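Local coordinates for protein endolysin 2638A (Staphylococcus phage 2638A, PDB 7AQH) that degrades host peptidoglycan to lyse the staphylococcal cell and release phage, this chain being the enzyme's C-terminal SH3b cell wall-binding domain, at residues Val63-Phe68 against Val73-Arg78. Sequence-based numbering, arbitrary orientation.
Sequences VSWETF and VYMPVR
Trp-65 CG sits between the backbone N and the carbonyl carbon (chi1 70°), which lays the indole alongside Val-73, whose CG1 is turned anti to the backbone N (chi1 179°), an orientation that sets CG1 against the six-membered ring, 3.8 Å from Trp-65 CZ2. Val-73 CB sits over one face of that ring in a CH-pi contact, 4.2 Å from the centroid and offset toward the rim. The other branch, CG2, turns to Thr-67, meeting its CG2 at 3.5 Å. Met-75 adds its CB near Trp-65 CZ3, and at the far end the side chains of Val-63 and Val-77 cross at about a right angle, their CG1 atoms 3.7 Å apart. Ser-64 and Tyr-74 project from the other side of the sheet, where Ser-64 CB approaches Tyr-74 CD2 at 3.5 Å and Ser-64 OG is hydrogen-bonded to Gln-55 NE2.

Strands 60-66 and 72-77 form an antiparallel hairpin. Val-63 and Met-75 exchange two backbone hydrogen bonds, as do Trp-65 and Val-73; Val-73 N to Trp-65 O, 2.9 Å, is nearly straight at 170°. Between these pairs Ser-64 and Tyr-74 form a non-hydrogen-bonded pair, and Ser-64 CA makes a CA-H...O contact with Val-73 O at 3.1 Å. Ile-49 of strand 48-51 touches both Trp-65 and Met-75, while Thr-28 and Tyr-30 of strand 26-30 touch Val-73. The hairpin thus belongs to the curled beta-sheet of the SH3b domain: four backbone hydrogen bonds fix its register, and apolar contacts pack Val-63, Val-73 and Met-75 into the buried interior, with the partly exposed Trp-65 laid against Val-73.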
loop_
_atom_site.group_PDB
_atom_site.type_symbol
_atom_site.label_atom_id
_atom_site.label_comp_id
_atom_site.label_asym_id
_atom_site.label_seq_id
_atom_site.Cartn_x
_atom_site.Cartn_y
_atom_site.Cartn_z
ATOM N N VAL A 63 -0.312 1.251 1.384
ATOM C CA VAL A 63 -0.764 1.243 2.769
ATOM C C VAL A 63 -0.212 -0.011 3.429
ATOM O O VAL A 63 -0.129 -1.069 2.796
ATOM C CB VAL A 63 -2.303 1.288 2.880
ATOM C CG1 VAL A 63 -2.854 2.503 2.148
ATOM C CG2 VAL A 63 -2.914 0.004 2.339
ATOM N N SER A 64 0.168 0.108 4.698
ATOM C CA SER A 64 0.805 -0.986 5.414
ATOM C C SER A 64 0.065 -1.260 6.714
ATOM O O SER A 64 -0.587 -0.377 7.278
ATOM C CB SER A 64 2.280 -0.679 5.713
ATOM O OG SER A 64 2.401 0.416 6.603
ATOM N N TRP A 65 0.175 -2.501 7.178
ATOM C CA TRP A 65 -0.403 -2.907 8.450
ATOM C C TRP A 65 0.347 -4.135 8.935
ATOM O O TRP A 65 1.103 -4.761 8.188
ATOM C CB TRP A 65 -1.899 -3.208 8.318
ATOM C CG TRP A 65 -2.182 -4.453 7.532
ATOM C CD1 TRP A 65 -2.315 -5.719 8.025
ATOM C CD2 TRP A 65 -2.357 -4.555 6.114
ATOM N NE1 TRP A 65 -2.565 -6.602 7.002
ATOM C CE2 TRP A 65 -2.597 -5.913 5.820
ATOM C CE3 TRP A 65 -2.337 -3.631 5.065
ATOM C CZ2 TRP A 65 -2.815 -6.367 4.521
ATOM C CZ3 TRP A 65 -2.554 -4.085 3.777
ATOM C CH2 TRP A 65 -2.789 -5.441 3.517
ATOM N N GLU A 66 0.132 -4.474 10.201
ATOM C CA GLU A 66 0.709 -5.675 10.783
ATOM C C GLU A 66 -0.352 -6.765 10.836
ATOM O O GLU A 66 -1.515 -6.500 11.157
ATOM C CB GLU A 66 1.258 -5.399 12.184
ATOM C CG GLU A 66 2.494 -4.510 12.206
ATOM C CD GLU A 66 2.155 -3.032 12.137
ATOM O OE1 GLU A 66 0.954 -2.692 12.197
ATOM O OE2 GLU A 66 3.090 -2.211 12.023
ATOM N N THR A 67 0.053 -7.993 10.522
ATOM C CA THR A 67 -0.851 -9.128 10.560
ATOM C C THR A 67 -0.912 -9.705 11.973
ATOM O O THR A 67 -0.266 -9.218 12.904
ATOM C CB THR A 67 -0.412 -10.190 9.551
ATOM O OG1 THR A 67 0.888 -10.679 9.905
ATOM C CG2 THR A 67 -0.362 -9.604 8.148
ATOM N N PHE A 68 -1.713 -10.759 12.138
ATOM C CA PHE A 68 -1.791 -11.427 13.431
ATOM C C PHE A 68 -0.448 -12.029 13.803
ATOM O O PHE A 68 -0.104 -12.122 14.988
ATOM C CB PHE A 68 -2.871 -12.505 13.414
ATOM C CG PHE A 68 -3.094 -13.142 14.749
ATOM C CD1 PHE A 68 -2.700 -14.447 14.988
ATOM C CD2 PHE A 68 -3.680 -12.423 15.778
ATOM C CE1 PHE A 68 -2.901 -15.027 16.223
ATOM C CE2 PHE A 68 -3.883 -12.998 17.015
ATOM C CZ PHE A 68 -3.493 -14.302 17.238
ATOM N N VAL A 73 2.746 -5.982 6.136
ATOM C CA VAL A 73 2.329 -6.191 4.754
ATOM C C VAL A 73 2.057 -4.840 4.110
ATOM O O VAL A 73 1.408 -3.976 4.710
ATOM C CB VAL A 73 1.083 -7.096 4.659
ATOM C CG1 VAL A 73 0.660 -7.262 3.207
ATOM C CG2 VAL A 73 1.354 -8.450 5.300
ATOM N N TYR A 74 2.549 -4.666 2.887
ATOM C CA TYR A 74 2.366 -3.441 2.122
ATOM C C TYR A 74 1.483 -3.718 0.914
ATOM O O TYR A 74 1.626 -4.752 0.252
ATOM C CB TYR A 74 3.713 -2.872 1.668
ATOM C CG TYR A 74 4.658 -2.561 2.805
ATOM C CD1 TYR A 74 5.439 -3.556 3.375
ATOM C CD2 TYR A 74 4.779 -1.269 3.301
ATOM C CE1 TYR A 74 6.305 -3.278 4.415
ATOM C CE2 TYR A 74 5.645 -0.980 4.339
ATOM C CZ TYR A 74 6.406 -1.988 4.892
ATOM O OH TYR A 74 7.270 -1.707 5.924
ATOM N N MET A 75 0.573 -2.788 0.625
ATOM C CA MET A 75 -0.374 -2.944 -0.468
ATOM C C MET A 75 -0.423 -1.665 -1.294
ATOM O O MET A 75 -0.546 -0.564 -0.729
ATOM C CB MET A 75 -1.772 -3.283 0.065
ATOM C CG MET A 75 -2.769 -3.669 -1.015
ATOM S SD MET A 75 -4.483 -3.471 -0.490
ATOM C CE MET A 75 -4.475 -4.363 1.061
ATOM N N PRO A 76 -0.332 -1.757 -2.619
ATOM C CA PRO A 76 -0.549 -0.572 -3.454
ATOM C C PRO A 76 -2.027 -0.226 -3.529
ATOM O O PRO A 76 -2.898 -1.098 -3.482
ATOM C CB PRO A 76 -0.006 -0.998 -4.821
ATOM C CG PRO A 76 -0.198 -2.478 -4.840
ATOM C CD PRO A 76 0.004 -2.947 -3.420
ATOM N N VAL A 77 -2.308 1.071 -3.645
ATOM C CA VAL A 77 -3.687 1.544 -3.627
ATOM C C VAL A 77 -3.940 2.516 -4.772
ATOM O O VAL A 77 -5.088 2.880 -5.045
ATOM C CB VAL A 77 -4.027 2.194 -2.273
ATOM C CG1 VAL A 77 -3.956 1.163 -1.158
ATOM C CG2 VAL A 77 -3.087 3.357 -1.993
ATOM N N ARG A 78 -2.876 2.943 -5.448
ATOM C CA ARG A 78 -3.033 3.878 -6.556
ATOM C C ARG A 78 -1.666 4.152 -7.166
ATOM O O ARG A 78 -0.632 4.002 -6.508
ATOM C CB ARG A 78 -3.690 5.185 -6.104
ATOM C CG ARG A 78 -2.807 6.061 -5.231
ATOM C CD ARG A 78 -3.640 7.072 -4.459
ATOM N NE ARG A 78 -4.606 7.752 -5.317
ATOM C CZ ARG A 78 -5.474 8.662 -4.889
ATOM N NH1 ARG A 78 -5.501 9.004 -3.607
ATOM N NH2 ARG A 78 -6.317 9.229 -5.740
#